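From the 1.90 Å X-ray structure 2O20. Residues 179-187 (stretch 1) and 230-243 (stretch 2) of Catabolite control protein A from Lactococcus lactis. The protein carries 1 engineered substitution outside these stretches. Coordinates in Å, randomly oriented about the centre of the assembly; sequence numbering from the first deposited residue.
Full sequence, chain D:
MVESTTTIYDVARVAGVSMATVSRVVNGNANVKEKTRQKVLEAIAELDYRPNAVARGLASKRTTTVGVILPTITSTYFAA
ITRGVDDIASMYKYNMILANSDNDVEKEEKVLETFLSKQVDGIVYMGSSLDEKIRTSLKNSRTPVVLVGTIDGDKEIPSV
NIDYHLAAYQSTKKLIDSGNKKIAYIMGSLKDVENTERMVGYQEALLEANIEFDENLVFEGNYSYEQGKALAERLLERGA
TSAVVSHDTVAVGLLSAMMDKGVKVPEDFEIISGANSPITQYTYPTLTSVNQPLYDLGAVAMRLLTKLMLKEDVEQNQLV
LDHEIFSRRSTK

Stretch 1 (179-187) GNKKIAYIM
Stretch 2 (230-243) ALAERLLERGATSA

Thr 241, with chi1 p, anchors the contact: its OG1 donates to Asn 180 OD1 at 2.8 Å and accepts from a water at 2.7 Å, and that water in turn accepts from Lys 181 N at 2.7 Å. Asn 180 (chi1 m, chi2 -78°) points toward stretch 2, presenting its side-chain amide oxygen, OD1, to the hydroxyl. Two nearly straight backbone bonds set the register: Thr 241 N to Lys 182 O and Ala 184 N to Ser 242 O, both 3.0 Å. The second lies between the parallel strands, Ala 184 beside Ala 243 with CA atoms 4.5 Å apart; the first comes just before them, from Thr 241 at phi/psi -115/2. Ala 243 CA makes a CA-H...O contact with Ala 184 O at 3.2 Å.

Stretch 2 reaches this strand from a helix, 230-237, that runs at 149° to strand 183-186, axes 10.1 Å apart. Gly 239 ends it in a Schellman turn (phi/psi 74/18), where positive phi favours glycine. Over this turn lies Lys 182 (m, t, t, t), whose NZ makes a weak 3.5 Å bond to Arg 238 O.

Beneath the helix, Ala 184 CB meets CD2 of Leu 235 (m, p) at 3.7 Å. Ile 186 (m, t) comes nearest Leu 231 (m, t) through CG2, 3.6 Å from Leu 231 CD1; its CD1 touches Leu 235 CD2 (3.8 Å) and also lies 4.0 Å from Leu 231 CD1. The contact buries 552 Å², both sides summed, leaving Ser 242 OG unpartnered.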

ATOM      1  N   GLY D 179     -14.219  -4.808 -29.721  1.00 23.73           N
ATOM      2  CA  GLY D 179     -14.580  -6.073 -30.348  1.00 23.41           C
ATOM      3  C   GLY D 179     -14.805  -7.271 -29.447  1.00 23.51           C
ATOM      4  O   GLY D 179     -14.994  -8.385 -29.941  1.00 23.25           O
ATOM      5  N   ASN D 180     -14.790  -7.081 -28.131  1.00 22.68           N
ATOM      6  CA  ASN D 180     -15.013  -8.211 -27.218  1.00 22.71           C
ATOM      7  C   ASN D 180     -16.510  -8.575 -27.145  1.00 22.92           C
ATOM      8  O   ASN D 180     -17.369  -7.703 -27.064  1.00 22.71           O
ATOM      9  CB  ASN D 180     -14.471  -7.910 -25.832  1.00 21.66           C
ATOM     10  CG  ASN D 180     -12.978  -7.706 -25.827  1.00 21.64           C
ATOM     11  OD1 ASN D 180     -12.202  -8.685 -25.878  1.00 21.58           O
ATOM     12  ND2 ASN D 180     -12.551  -6.444 -25.771  1.00 19.27           N
ATOM     13  N   LYS D 181     -16.795  -9.877 -27.198  1.00 23.53           N
ATOM     14  CA  LYS D 181     -18.157 -10.410 -27.099  1.00 24.28           C
ATOM     15  C   LYS D 181     -18.391 -11.221 -25.833  1.00 23.56           C
ATOM     16  O   LYS D 181     -19.526 -11.324 -25.388  1.00 24.12           O
ATOM     17  CB  LYS D 181     -18.460 -11.305 -28.301  1.00 24.91           C
ATOM     18  CG  LYS D 181     -18.352 -10.614 -29.669  1.00 28.66           C
ATOM     19  CD  LYS D 181     -19.293  -9.422 -29.749  1.00 33.40           C
ATOM     20  CE  LYS D 181     -19.415  -8.857 -31.158  1.00 35.31           C
ATOM     21  NZ  LYS D 181     -20.361  -9.631 -32.017  1.00 37.81           N
ATOM     22  N   LYS D 182     -17.328 -11.825 -25.295  1.00 22.30           N
ATOM     23  CA  LYS D 182     -17.374 -12.542 -24.019  1.00 21.20           C
ATOM     24  C   LYS D 182     -16.581 -11.762 -22.977  1.00 20.29           C
ATOM     25  O   LYS D 182     -15.349 -11.790 -22.974  1.00 19.89           O
ATOM     26  CB  LYS D 182     -16.857 -13.968 -24.185  1.00 21.57           C
ATOM     27  CG  LYS D 182     -17.780 -14.852 -25.022  1.00 22.99           C
ATOM     28  CD  LYS D 182     -17.413 -16.299 -24.863  1.00 26.62           C
ATOM     29  CE  LYS D 182     -18.485 -17.253 -25.284  1.00 29.97           C
ATOM     30  NZ  LYS D 182     -17.932 -18.658 -25.181  1.00 33.03           N
ATOM     31  N   ILE D 183     -17.319 -11.007 -22.155  1.00 19.34           N
ATOM     32  CA  ILE D 183     -16.745 -10.053 -21.194  1.00 19.30           C
ATOM     33  C   ILE D 183     -17.129 -10.525 -19.784  1.00 19.43           C
ATOM     34  O   ILE D 183     -18.305 -10.597 -19.433  1.00 20.78           O
ATOM     35  CB  ILE D 183     -17.271  -8.604 -21.429  1.00 18.44           C
ATOM     36  CG1 ILE D 183     -17.004  -8.143 -22.878  1.00 18.86           C
ATOM     37  CG2 ILE D 183     -16.685  -7.666 -20.430  1.00 16.66           C
ATOM     38  CD1 ILE D 183     -17.895  -7.003 -23.370  1.00 19.78           C
ATOM     39  N   ALA D 184     -16.125 -10.826 -18.981  1.00 19.37           N
ATOM     40  CA  ALA D 184     -16.330 -11.162 -17.575  1.00 19.10           C
ATOM     41  C   ALA D 184     -16.443  -9.900 -16.706  1.00 18.52           C
ATOM     42  O   ALA D 184     -15.846  -8.877 -17.003  1.00 17.77           O
ATOM     43  CB  ALA D 184     -15.239 -11.990 -17.093  1.00 19.07           C
ATOM     44  N   TYR D 185     -17.236 -10.006 -15.649  1.00 19.18           N
ATOM     45  CA  TYR D 185     -17.235  -9.042 -14.550  1.00 20.70           C
ATOM     46  C   TYR D 185     -16.810  -9.759 -13.255  1.00 20.73           C
ATOM     47  O   TYR D 185     -17.418 -10.755 -12.816  1.00 20.90           O
ATOM     48  CB  TYR D 185     -18.611  -8.366 -14.347  1.00 22.11           C
ATOM     49  CG  TYR D 185     -18.426  -6.977 -13.770  1.00 24.09           C
ATOM     50  CD1 TYR D 185     -18.595  -5.850 -14.565  1.00 24.71           C
ATOM     51  CD2 TYR D 185     -17.981  -6.792 -12.458  1.00 23.62           C
ATOM     52  CE1 TYR D 185     -18.363  -4.592 -14.063  1.00 25.02           C
ATOM     53  CE2 TYR D 185     -17.754  -5.514 -11.942  1.00 26.26           C
ATOM     54  CZ  TYR D 185     -17.937  -4.428 -12.766  1.00 26.40           C
ATOM     55  OH  TYR D 185     -17.727  -3.150 -12.309  1.00 30.19           O
ATOM     56  N   ILE D 186     -15.744  -9.257 -12.644  1.00 20.61           N
ATOM     57  CA  ILE D 186     -15.219  -9.834 -11.400  1.00 20.64           C
ATOM     58  C   ILE D 186     -15.516  -8.824 -10.248  1.00 21.10           C
ATOM     59  O   ILE D 186     -15.110  -7.658 -10.312  1.00 20.90           O
ATOM     60  CB  ILE D 186     -13.697 -10.167 -11.500  1.00 20.61           C
ATOM     61  CG1 ILE D 186     -13.435 -11.219 -12.589  1.00 22.54           C
ATOM     62  CG2 ILE D 186     -13.188 -10.699 -10.182  1.00 20.63           C
ATOM     63  CD1 ILE D 186     -12.042 -11.243 -13.109  1.00 23.39           C
ATOM     64  N   MET D 187     -16.227  -9.278  -9.223  1.00 21.55           N
ATOM     65  CA  MET D 187     -16.671  -8.407  -8.133  1.00 23.62           C
ATOM     66  C   MET D 187     -16.556  -9.082  -6.777  1.00 23.50           C
ATOM     67  O   MET D 187     -16.180 -10.260  -6.694  1.00 22.88           O
ATOM     68  CB  MET D 187     -18.143  -7.997  -8.351  1.00 23.58           C
ATOM     69  CG  MET D 187     -19.130  -9.189  -8.437  1.00 25.12           C
ATOM     70  SD  MET D 187     -20.851  -8.603  -8.441  1.00 28.70           S
ATOM     71  CE  MET D 187     -20.797  -7.456  -9.784  1.00 28.74           C
ATOM     72  N   ALA D 230      -5.833 -16.655  -9.322  1.00 17.87           N
ATOM     73  CA  ALA D 230      -6.466 -17.967  -9.445  1.00 19.43           C
ATOM     74  C   ALA D 230      -7.673 -18.000 -10.398  1.00 19.80           C
ATOM     75  O   ALA D 230      -8.074 -19.074 -10.887  1.00 20.41           O
ATOM     76  CB  ALA D 230      -6.870 -18.493  -8.028  1.00 18.97           C
ATOM     77  N   LEU D 231      -8.258 -16.834 -10.683  1.00 19.37           N
ATOM     78  CA  LEU D 231      -9.355 -16.734 -11.612  1.00 19.38           C
ATOM     79  C   LEU D 231      -8.954 -16.854 -13.084  1.00 19.06           C
ATOM     80  O   LEU D 231      -9.804 -17.175 -13.921  1.00 18.85           O
ATOM     81  CB  LEU D 231     -10.081 -15.375 -11.431  1.00 19.82           C
ATOM     82  CG  LEU D 231     -11.070 -15.343 -10.257  1.00 22.68           C
ATOM     83  CD1 LEU D 231     -11.674 -13.959 -10.145  1.00 23.58           C
ATOM     84  CD2 LEU D 231     -12.174 -16.369 -10.433  1.00 24.49           C
ATOM     85  N   ALA D 232      -7.702 -16.540 -13.400  1.00 17.35           N
ATOM     86  CA  ALA D 232      -7.267 -16.426 -14.802  1.00 16.49           C
ATOM     87  C   ALA D 232      -7.718 -17.636 -15.643  1.00 16.90           C
ATOM     88  O   ALA D 232      -8.389 -17.461 -16.660  1.00 16.86           O
ATOM     89  CB  ALA D 232      -5.779 -16.214 -14.910  1.00 17.06           C
ATOM     90  N   GLU D 233      -7.379 -18.848 -15.206  1.00 17.88           N
ATOM     91  CA  GLU D 233      -7.692 -20.016 -16.020  1.00 18.83           C
ATOM     92  C   GLU D 233      -9.210 -20.263 -16.110  1.00 19.04           C
ATOM     93  O   GLU D 233      -9.709 -20.824 -17.137  1.00 16.93           O
ATOM     94  CB  GLU D 233      -6.916 -21.244 -15.533  1.00 18.94           C
ATOM     95  CG  GLU D 233      -6.801 -22.337 -16.558  1.00 20.47           C
ATOM     96  CD  GLU D 233      -5.923 -21.985 -17.749  1.00 22.93           C
ATOM     97  OE1 GLU D 233      -6.180 -22.491 -18.859  1.00 25.83           O
ATOM     98  OE2 GLU D 233      -4.960 -21.214 -17.595  1.00 20.67           O
ATOM     99  N   ARG D 234      -9.952 -19.817 -15.072  1.00 18.44           N
ATOM    100  CA  ARG D 234     -11.408 -19.965 -15.042  1.00 19.65           C
ATOM    101  C   ARG D 234     -12.070 -19.121 -16.129  1.00 18.23           C
ATOM    102  O   ARG D 234     -13.009 -19.549 -16.742  1.00 17.49           O
ATOM    103  CB  ARG D 234     -11.985 -19.593 -13.673  1.00 19.59           C
ATOM    104  CG  ARG D 234     -11.403 -20.371 -12.511  1.00 24.41           C
ATOM    105  CD  ARG D 234     -11.689 -21.870 -12.617  1.00 30.84           C
ATOM    106  NE  ARG D 234     -10.438 -22.537 -12.282  1.00 37.64           N
ATOM    107  CZ  ARG D 234      -9.597 -23.129 -13.118  1.00 38.69           C
ATOM    108  NH1 ARG D 234      -9.867 -23.296 -14.408  1.00 41.06           N
ATOM    109  NH2 ARG D 234      -8.489 -23.617 -12.615  1.00 41.19           N
ATOM    110  N   LEU D 235     -11.546 -17.918 -16.345  1.00 17.73           N
ATOM    111  CA  LEU D 235     -12.015 -17.030 -17.395  1.00 17.62           C
ATOM    112  C   LEU D 235     -11.662 -17.596 -18.781  1.00 16.92           C
ATOM    113  O   LEU D 235     -12.495 -17.627 -19.669  1.00 15.63           O
ATOM    114  CB  LEU D 235     -11.439 -15.629 -17.206  1.00 18.63           C
ATOM    115  CG  LEU D 235     -12.260 -14.694 -16.267  1.00 19.57           C
ATOM    116  CD1 LEU D 235     -12.210 -15.124 -14.838  1.00 21.24           C
ATOM    117  CD2 LEU D 235     -11.815 -13.257 -16.362  1.00 20.98           C
ATOM    118  N   LEU D 236     -10.411 -18.027 -18.947  1.00 16.85           N
ATOM    119  CA  LEU D 236      -9.942 -18.594 -20.224  1.00 16.52           C
ATOM    120  C   LEU D 236     -10.770 -19.810 -20.615  1.00 16.59           C
ATOM    121  O   LEU D 236     -11.170 -19.902 -21.802  1.00 16.22           O
ATOM    122  CB  LEU D 236      -8.452 -18.963 -20.208  1.00 17.26           C
ATOM    123  CG  LEU D 236      -7.469 -17.777 -20.044  1.00 18.03           C
ATOM    124  CD1 LEU D 236      -6.080 -18.217 -19.860  1.00 19.93           C
ATOM    125  CD2 LEU D 236      -7.566 -16.845 -21.257  1.00 18.56           C
ATOM    126  N   GLU D 237     -11.082 -20.688 -19.646  1.00 16.25           N
ATOM    127  CA  GLU D 237     -11.797 -21.920 -19.947  1.00 18.53           C
ATOM    128  C   GLU D 237     -13.224 -21.684 -20.418  1.00 17.96           C
ATOM    129  O   GLU D 237     -13.755 -22.431 -21.227  1.00 16.56           O
ATOM    130  CB  GLU D 237     -11.717 -22.936 -18.808  1.00 19.69           C
ATOM    131  CG  GLU D 237     -12.771 -23.004 -17.767  1.00 23.56           C
ATOM    132  CD  GLU D 237     -12.285 -23.789 -16.502  1.00 24.99           C
ATOM    133  OE1 GLU D 237     -11.428 -24.721 -16.613  1.00 25.38           O
ATOM    134  OE2 GLU D 237     -12.740 -23.431 -15.385  1.00 31.36           O
ATOM    135  N   ARG D 238     -13.809 -20.593 -19.943  1.00 18.15           N
ATOM    136  CA  ARG D 238     -15.113 -20.169 -20.432  1.00 19.51           C
ATOM    137  C   ARG D 238     -15.072 -19.309 -21.711  1.00 19.04           C
ATOM    138  O   ARG D 238     -16.129 -18.900 -22.206  1.00 19.79           O
ATOM    139  CB  ARG D 238     -15.829 -19.464 -19.284  1.00 19.71           C
ATOM    140  CG  ARG D 238     -16.010 -20.432 -18.108  1.00 24.85           C
ATOM    141  CD  ARG D 238     -17.026 -19.922 -17.080  1.00 32.26           C
ATOM    142  NE  ARG D 238     -16.819 -20.223 -15.638  1.00 36.38           N
ATOM    143  CZ  ARG D 238     -15.753 -20.775 -15.011  1.00 37.72           C
ATOM    144  NH1 ARG D 238     -14.688 -21.270 -15.638  1.00 37.70           N
ATOM    145  NH2 ARG D 238     -15.781 -20.886 -13.673  1.00 36.36           N
ATOM    146  N   GLY D 239     -13.883 -19.064 -22.264  1.00 19.34           N
ATOM    147  CA  GLY D 239     -13.721 -18.253 -23.485  1.00 18.65           C
ATOM    148  C   GLY D 239     -13.901 -16.745 -23.331  1.00 18.79           C
ATOM    149  O   GLY D 239     -14.088 -16.030 -24.320  1.00 18.70           O
ATOM    150  N   ALA D 240     -13.819 -16.237 -22.105  1.00 18.36           N
ATOM    151  CA  ALA D 240     -13.791 -14.797 -21.878  1.00 17.36           C
ATOM    152  C   ALA D 240     -12.533 -14.231 -22.551  1.00 17.68           C
ATOM    153  O   ALA D 240     -11.461 -14.855 -22.510  1.00 16.67           O
ATOM    154  CB  ALA D 240     -13.792 -14.488 -20.401  1.00 16.97           C
ATOM    155  N   THR D 241     -12.670 -13.076 -23.204  1.00 17.55           N
ATOM    156  CA  THR D 241     -11.525 -12.401 -23.829  1.00 18.02           C
ATOM    157  C   THR D 241     -11.193 -11.064 -23.189  1.00 18.18           C
ATOM    158  O   THR D 241     -10.273 -10.388 -23.641  1.00 18.63           O
ATOM    159  CB  THR D 241     -11.735 -12.167 -25.337  1.00 18.58           C
ATOM    160  OG1 THR D 241     -12.917 -11.350 -25.529  1.00 18.22           O
ATOM    161  CG2 THR D 241     -11.848 -13.519 -26.078  1.00 20.21           C
ATOM    162  N   SER D 242     -11.931 -10.698 -22.147  1.00 17.96           N
ATOM    163  CA  SER D 242     -11.690  -9.478 -21.409  1.00 18.35           C
ATOM    164  C   SER D 242     -12.433  -9.537 -20.081  1.00 17.78           C
ATOM    165  O   SER D 242     -13.289 -10.408 -19.869  1.00 17.37           O
ATOM    166  CB  SER D 242     -12.126  -8.275 -22.217  1.00 18.28           C
ATOM    167  OG  SER D 242     -13.519  -8.351 -22.526  1.00 18.54           O
ATOM    168  N   ALA D 243     -12.100  -8.608 -19.192  1.00 17.62           N
ATOM    169  CA  ALA D 243     -12.751  -8.495 -17.911  1.00 17.45           C
ATOM    170  C   ALA D 243     -12.742  -7.066 -17.373  1.00 17.55           C
ATOM    171  O   ALA D 243     -11.740  -6.351 -17.511  1.00 18.91           O
ATOM    172  CB  ALA D 243     -12.058  -9.395 -16.931  1.00 16.06           C
TER
HETATM  173  O   HOH W   1     -15.023 -11.971 -27.131  1.00 22.74           O